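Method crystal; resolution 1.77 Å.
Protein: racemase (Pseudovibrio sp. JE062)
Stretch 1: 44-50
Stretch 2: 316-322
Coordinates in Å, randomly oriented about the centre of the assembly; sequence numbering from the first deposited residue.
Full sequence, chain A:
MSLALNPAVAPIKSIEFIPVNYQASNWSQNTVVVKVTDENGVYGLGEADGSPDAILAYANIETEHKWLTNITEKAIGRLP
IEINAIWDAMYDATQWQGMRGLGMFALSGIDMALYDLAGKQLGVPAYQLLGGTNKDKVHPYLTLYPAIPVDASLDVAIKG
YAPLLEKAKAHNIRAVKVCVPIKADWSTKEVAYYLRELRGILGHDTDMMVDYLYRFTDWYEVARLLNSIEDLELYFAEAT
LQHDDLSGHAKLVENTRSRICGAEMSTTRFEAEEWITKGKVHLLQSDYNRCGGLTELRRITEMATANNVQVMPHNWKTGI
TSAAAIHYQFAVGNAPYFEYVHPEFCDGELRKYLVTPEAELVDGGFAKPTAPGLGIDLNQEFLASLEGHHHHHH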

# COMPACT_ATOMS: atom_id res chain seq x y z
N GLY A 44 -10.51 16.60 1.97
CA GLY A 44 -10.22 15.19 1.84
C GLY A 44 -8.76 14.98 2.21
O GLY A 44 -7.91 15.84 1.95
N LEU A 45 -8.46 13.84 2.81
CA LEU A 45 -7.12 13.53 3.24
C LEU A 45 -6.52 12.33 2.52
O LEU A 45 -7.17 11.31 2.33
N GLY A 46 -5.26 12.49 2.12
CA GLY A 46 -4.54 11.42 1.44
C GLY A 46 -3.11 11.55 1.92
O GLY A 46 -2.82 12.41 2.74
N GLU A 47 -2.22 10.70 1.44
CA GLU A 47 -0.83 10.84 1.84
C GLU A 47 0.08 10.29 0.75
O GLU A 47 -0.30 9.38 0.01
N ALA A 48 1.26 10.89 0.65
CA ALA A 48 2.25 10.51 -0.36
C ALA A 48 3.52 9.96 0.26
O ALA A 48 3.94 10.39 1.34
N ASP A 49 4.14 9.01 -0.43
CA ASP A 49 5.39 8.41 0.05
C ASP A 49 6.54 9.32 -0.38
O ASP A 49 6.33 10.30 -1.10
N GLY A 50 7.75 9.00 0.08
CA GLY A 50 8.93 9.78 -0.27
C GLY A 50 9.41 10.73 0.82
O GLY A 50 8.67 11.02 1.77
N TRP A 316 2.35 0.46 4.21
CA TRP A 316 3.16 0.71 5.39
C TRP A 316 3.38 2.21 5.57
O TRP A 316 4.49 2.72 5.37
N LYS A 317 2.31 2.91 5.94
CA LYS A 317 2.37 4.34 6.18
C LYS A 317 1.57 4.63 7.44
O LYS A 317 1.83 4.04 8.48
N THR A 318 0.59 5.53 7.35
CA THR A 318 -0.22 5.87 8.51
C THR A 318 -1.66 5.38 8.39
O THR A 318 -1.97 4.57 7.52
N GLY A 319 -2.52 5.87 9.28
CA GLY A 319 -3.91 5.47 9.25
C GLY A 319 -4.63 5.93 8.00
O GLY A 319 -5.70 5.41 7.66
N ILE A 320 -4.06 6.91 7.30
CA ILE A 320 -4.68 7.41 6.09
C ILE A 320 -4.68 6.34 5.00
O ILE A 320 -5.70 6.10 4.34
N THR A 321 -3.54 5.70 4.80
CA THR A 321 -3.43 4.65 3.80
C THR A 321 -4.15 3.38 4.25
O THR A 321 -4.75 2.68 3.44
N SER A 322 -4.12 3.09 5.55
CA SER A 322 -4.81 1.90 6.05
C SER A 322 -6.31 2.01 5.75
O SER A 322 -6.96 1.00 5.46

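Packing of a strand already under way at Gly44 (stretch 1) against a helix that starts at Gly319 (stretch 2), with Glu47 as the polar centre of the contact. The two stretches bury 369 Å² between them, and Glu47 gives up more surface to the other stretch than any other residue. Its CA-to-CB bond points toward the helix start, and a p, t rotamer with chi3 at -25° carries the carboxylate to the first turn, where both oxygens find donors. OE1 accepts from the hydroxyl of Thr318, with Thr318 OG1 2.8 Å from Glu47 OE1, and is also hydrogen-bonded elsewhere in the structure. OE2 takes three bonds from stretch 2. The backbone amide of Thr318 donates along a fairly straight path (Thr318 N to Glu47 OE2 3.2 Å, angle 160°). The hydroxyl of Thr321 donates over a very short distance, Thr321 OG1 to Glu47 OE2 being 2.5 Å. The amide of the same residue adds a weak bond, Thr321 N to Glu47 OE2 at 3.1 Å, bent to 132°; this amide also makes a weak bond to the carbonyl of Thr318 (Thr321 N to Thr318 O 3.3 Å). From stretch 2 the buried carboxylate receives two hydroxyl and two amide bonds, without a salt bridge to that stretch.

Thr318, chi1 p, is the N-cap residue and uses its hydroxyl twice: OG1 donates to Glu47 and accepts the capping bond from the helix, Ile320 N to Thr318 OG1 being 3.2 Å. The capping bond thus satisfies an amide of the first turn, which has no preceding helical carbonyl to bind. Thr321, chi1 m, has its CA-to-CB bond sideways to the strand, yet its hydroxyl still reaches Glu47; OG1 has a further partner elsewhere in the structure.

Ile320, rotamer m, t, points toward the strand and supplies much of the apolar contact. Its CG2 lies 3.6 Å from Gly46 CA and 3.9 Å from Leu45 O, while its CB is 3.7 Å from Glu47 OE2. Gly46 presents bare backbone here, and its CA comes within 6.1 Å of Ile320 CA. Leu45, m, t, also points toward stretch 2, but its nearest approach is Leu45 CB to Ile320 CD1, 4.6 Å.

At the more exposed end, Lys317 points toward stretch 1. Its chi1 of -98° lies between wells; chi2 is m, and chi3 and chi4 are t. Lys317 CB sits 3.1 Å from Glu47 OE2, while the extended outer chain passes Ala48, with Lys317 CE 3.9 Å from Ala48 O. The ammonium forms a salt bridge with Asp49 (chi1 t), whose weak hydrogen bond spans 3.2 Å from Lys317 NZ to Asp49 OD1. Asp49 OD1 also accepts a weak bond from Gly50 N at 3.0 Å, and Asp49 OD2 is satisfied elsewhere. One water joins the cluster: it accepts from Lys317 NZ at 2.8 Å and donates to Ala48 O at 2.8 Å and Gly50 O at 2.7 Å, linking the lysine to two carbonyls of stretch 1. Lys317 NZ has a further partner elsewhere in the structure.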

# COMPACT_ATOMS: atom_id res chain seq x y z
CB LEU A 45 -7.11 13.24 4.75
CG LEU A 45 -7.59 14.39 5.64
CD1 LEU A 45 -7.84 13.88 7.04
CD2 LEU A 45 -6.54 15.49 5.63
CB GLU A 47 -0.56 10.16 3.20
CG GLU A 47 -0.51 8.66 3.20
CD GLU A 47 -0.32 8.09 4.60
OE1 GLU A 47 0.23 8.80 5.47
OE2 GLU A 47 -0.71 6.93 4.83
CB ALA A 48 2.58 11.73 -1.22
CB ASP A 49 5.55 7.01 -0.55
CG ASP A 49 6.57 6.17 0.19
OD1 ASP A 49 6.87 6.47 1.36
OD2 ASP A 49 7.07 5.20 -0.41
CB TRP A 316 4.51 -0.01 5.28
CG TRP A 316 5.27 0.01 6.57
CD1 TRP A 316 6.17 0.95 6.98
CD2 TRP A 316 5.14 -0.92 7.65
NE1 TRP A 316 6.60 0.67 8.26
CE2 TRP A 316 5.98 -0.48 8.69
CE3 TRP A 316 4.39 -2.09 7.84
CZ2 TRP A 316 6.09 -1.16 9.91
CZ3 TRP A 316 4.50 -2.77 9.05
CH2 TRP A 316 5.35 -2.30 10.07
CB LYS A 317 1.77 5.13 5.01
CG LYS A 317 2.77 5.69 4.01
CD LYS A 317 3.89 6.49 4.67
CE LYS A 317 4.63 7.31 3.63
NZ LYS A 317 5.96 7.80 4.07
CB THR A 318 -0.25 7.39 8.76
OG1 THR A 318 -1.11 8.03 7.80
CG2 THR A 318 1.15 7.97 8.64
CB ILE A 320 -3.95 8.66 5.57
CG1 ILE A 320 -4.00 9.77 6.64
CG2 ILE A 320 -4.60 9.15 4.28
CD1 ILE A 320 -3.33 11.07 6.21
CB THR A 321 -1.95 4.35 3.48
OG1 THR A 321 -1.35 5.51 2.90
CG2 THR A 321 -1.83 3.18 2.50
CB SER A 322 -4.60 1.73 7.56
OG SER A 322 -3.31 1.22 7.84
O HOH W 1 6.28 10.34 2.90